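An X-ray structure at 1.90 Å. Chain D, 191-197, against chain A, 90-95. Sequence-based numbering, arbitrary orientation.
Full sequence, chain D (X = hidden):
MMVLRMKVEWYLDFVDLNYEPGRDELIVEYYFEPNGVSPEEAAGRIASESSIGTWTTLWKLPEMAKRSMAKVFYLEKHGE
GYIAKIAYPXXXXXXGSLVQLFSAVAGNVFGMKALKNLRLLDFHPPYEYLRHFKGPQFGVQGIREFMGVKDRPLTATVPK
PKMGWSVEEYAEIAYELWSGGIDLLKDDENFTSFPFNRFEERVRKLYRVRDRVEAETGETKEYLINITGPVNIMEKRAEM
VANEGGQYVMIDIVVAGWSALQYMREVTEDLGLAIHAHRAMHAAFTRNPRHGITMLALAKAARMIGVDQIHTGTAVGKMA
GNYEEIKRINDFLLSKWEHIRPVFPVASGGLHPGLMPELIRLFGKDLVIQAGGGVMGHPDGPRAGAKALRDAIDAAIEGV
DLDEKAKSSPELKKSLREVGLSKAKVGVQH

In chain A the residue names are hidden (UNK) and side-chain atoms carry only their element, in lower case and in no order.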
# COMPACT_ATOMS: atom_id res chain seq x y z
N PHE D 191 17.27 -30.84 -0.93
CA PHE D 191 15.84 -31.02 -1.13
C PHE D 191 15.11 -29.71 -0.92
O PHE D 191 14.83 -29.34 0.19
CB PHE D 191 15.31 -32.09 -0.18
CG PHE D 191 13.92 -32.53 -0.47
CD1 PHE D 191 12.88 -32.19 0.37
CD2 PHE D 191 13.64 -33.32 -1.58
CE1 PHE D 191 11.59 -32.62 0.12
CE2 PHE D 191 12.33 -33.75 -1.84
CZ PHE D 191 11.32 -33.38 -0.99
N THR D 192 14.87 -28.95 -1.96
CA THR D 192 14.20 -27.70 -1.77
C THR D 192 12.76 -27.69 -2.27
O THR D 192 11.81 -27.71 -1.49
CB THR D 192 14.99 -26.57 -2.41
OG1 THR D 192 15.32 -26.88 -3.79
CG2 THR D 192 16.29 -26.37 -1.72
N SER D 193 12.63 -27.58 -3.57
CA SER D 193 11.35 -27.48 -4.23
C SER D 193 11.54 -27.96 -5.68
O SER D 193 12.45 -27.52 -6.36
CB SER D 193 10.82 -26.05 -4.20
OG SER D 193 9.49 -26.05 -4.71
N PHE D 194 10.66 -28.87 -6.09
CA PHE D 194 10.70 -29.57 -7.38
C PHE D 194 9.28 -29.63 -7.98
O PHE D 194 8.28 -29.48 -7.27
CB PHE D 194 11.25 -30.98 -7.16
CG PHE D 194 12.57 -31.00 -6.41
CD1 PHE D 194 12.60 -31.19 -5.05
CD2 PHE D 194 13.75 -30.72 -7.07
CE1 PHE D 194 13.79 -31.09 -4.36
CE2 PHE D 194 14.95 -30.63 -6.39
CZ PHE D 194 14.98 -30.85 -5.03
N PRO D 195 9.18 -29.90 -9.27
CA PRO D 195 7.86 -30.06 -9.90
C PRO D 195 6.98 -31.08 -9.19
O PRO D 195 5.80 -30.84 -9.08
CB PRO D 195 8.19 -30.59 -11.30
CG PRO D 195 9.60 -30.22 -11.52
CD PRO D 195 10.29 -30.04 -10.22
N PHE D 196 7.57 -32.17 -8.72
CA PHE D 196 6.86 -33.21 -8.01
C PHE D 196 6.83 -33.02 -6.49
O PHE D 196 6.26 -33.88 -5.76
CB PHE D 196 7.52 -34.57 -8.33
CG PHE D 196 9.01 -34.58 -8.10
CD1 PHE D 196 9.53 -34.78 -6.83
CD2 PHE D 196 9.88 -34.37 -9.16
CE1 PHE D 196 10.92 -34.77 -6.61
CE2 PHE D 196 11.27 -34.34 -8.96
CZ PHE D 196 11.80 -34.54 -7.68
N ASN D 197 7.43 -31.95 -5.98
CA ASN D 197 7.33 -31.60 -4.56
C ASN D 197 7.50 -30.09 -4.37
O ASN D 197 8.59 -29.59 -3.98
CB ASN D 197 8.34 -32.41 -3.74
CG ASN D 197 7.92 -32.57 -2.26
OD1 ASN D 197 7.57 -31.60 -1.65
ND2 ASN D 197 7.95 -33.82 -1.71
N UNK A 90 18.14 -33.36 -14.67
CA UNK A 90 17.58 -32.11 -14.19
C UNK A 90 16.45 -32.27 -13.19
O UNK A 90 16.05 -31.32 -12.56
c UNK A 90 17.64 -29.95 -17.30
c UNK A 90 17.09 -31.29 -15.36
c UNK A 90 18.19 -30.96 -16.35
c UNK A 90 19.42 -30.37 -15.68
N UNK A 91 15.97 -33.50 -12.99
CA UNK A 91 15.05 -33.80 -11.93
C UNK A 91 15.63 -33.57 -10.52
O UNK A 91 14.90 -33.62 -9.51
c UNK A 91 13.79 -35.51 -13.38
c UNK A 91 14.60 -35.28 -12.07
o UNK A 91 15.74 -36.09 -12.27
N UNK A 92 16.96 -33.44 -10.40
CA UNK A 92 17.60 -33.26 -9.12
C UNK A 92 17.65 -31.78 -8.76
O UNK A 92 18.02 -31.45 -7.64
c UNK A 92 19.23 -35.63 -7.46
c UNK A 92 19.33 -35.22 -8.95
c UNK A 92 19.04 -33.77 -9.15
c UNK A 92 20.73 -35.47 -9.55
N UNK A 93 17.26 -30.90 -9.70
CA UNK A 93 17.49 -29.47 -9.52
C UNK A 93 16.27 -28.59 -9.49
O UNK A 93 15.26 -28.79 -10.26
c UNK A 93 21.45 -31.05 -11.64
c UNK A 93 22.14 -31.13 -10.47
c UNK A 93 18.46 -28.98 -10.59
c UNK A 93 20.26 -30.33 -11.68
c UNK A 93 20.47 -29.84 -9.36
c UNK A 93 21.67 -30.50 -9.35
c UNK A 93 19.78 -29.67 -10.56
N UNK A 94 16.32 -27.60 -8.61
CA UNK A 94 15.32 -26.55 -8.64
C UNK A 94 15.81 -25.54 -9.60
O UNK A 94 16.80 -24.82 -9.34
o UNK A 94 13.10 -23.21 -5.88
o UNK A 94 14.43 -24.65 -4.81
c UNK A 94 13.86 -24.18 -5.87
c UNK A 94 14.04 -24.85 -7.25
c UNK A 94 15.08 -25.94 -7.26
N UNK A 95 15.11 -25.44 -10.73
CA UNK A 95 15.61 -24.63 -11.84
C UNK A 95 15.55 -23.16 -11.51
O UNK A 95 14.60 -22.68 -10.87
c UNK A 95 15.34 -26.37 -13.66
c UNK A 95 14.77 -26.83 -14.99
o UNK A 95 15.32 -27.87 -15.46
c UNK A 95 14.87 -25.01 -13.14
o UNK A 95 13.84 -26.15 -15.58

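Position 90 carries four side-chain carbons and no heteroatom. The second carbon of the chain is bonded to two further carbons, so the fork lies one bond beyond CB. The side chain touches nothing on chain D; its closest approach is CB of position 90 to CG of P195(D), 8.5 Å. A fork there indicates leucine and not isoleucine: this is L90(A). Its role here is internal, because its carbonyl O accepts a hydrogen bond from the backbone N of position 93 at 3.1 Å, across the 3-10 segment that spans 90 to 92.

Position 91 has three side-chain atoms, a carbon bearing one oxygen and one carbon. CB of position 91 is 4.7 Å from CE2 of F196(D), the nearest approach of the side chain, and the side-chain oxygen is hydrogen-bonded elsewhere in the structure. The backbone makes the contact instead: O of position 91 lies 3.7 Å from CZ of F196(D), at the edge of that ring and near its plane, and 4.0 Å from CD2 of F194(D). Branching at CB with a single oxygen identifies threonine, T91(A), with chi1 at 47° (p).

Position 92 again shows four carbons forked at the second. Its CA-to-CB bond points away from chain D, and here too the carbonyl makes the approach, O of position 92 standing 3.4 Å from CE2 of F194(D). The fork gives L92(A).

Position 93 has one carbon followed by a closed ring of six carbons. CB is directed away from chain D, and this nearest side-chain atom, CB of position 93, is 5.7 Å from CE2 of F194(D). The backbone C of position 93, however, lies 3.9 Å from CE2 of F194(D), at the ring edge and near the ring plane. No oxygen extends the hidden ring, which excludes tyrosine and leaves phenylalanine, F93(A).

Position 94 has three carbons in a row, the third carrying two oxygens. Although CB points sideways, the end comes nearer to chain D. There OG1 of T192(D) donates a hydrogen bond to one carboxylate oxygen of position 94 at 2.6 Å, a short distance. Farther back, CB of position 94 packs 3.2 Å from O of S193(D). A carboxylate after two methylene carbons is glutamate, E94(A), and the acceptor is OE1. Both chi1 and chi2 are t, so the chain is extended.

Position 95 repeats the pattern of three carbons ending in two oxygens. None of its surface is covered by chain D, its carboxylate carbon lying 7.1 Å from CG of P195(D). It is E95(A).

The contact is compact, burying 277 Å² over both sides, and combines one polar anchor with aromatic packing. E94(A) contributes most, with 70 Å² covered, and its CA is 5.7 Å from CA of F194(D). On chain D, a type I turn from F194(D) to N197(D) is closed by paired backbone hydrogen bonds, N of F194(D) to O of N197(D) at 3.0 Å and N of N197(D) to O of F194(D) at 2.9 Å. Both F194(D) and F196(D) belong to this turn and reach the backbone of 91, while the threonine hydroxyl preceding it holds the carboxylate.

Chain A 90-95: LTLFEE
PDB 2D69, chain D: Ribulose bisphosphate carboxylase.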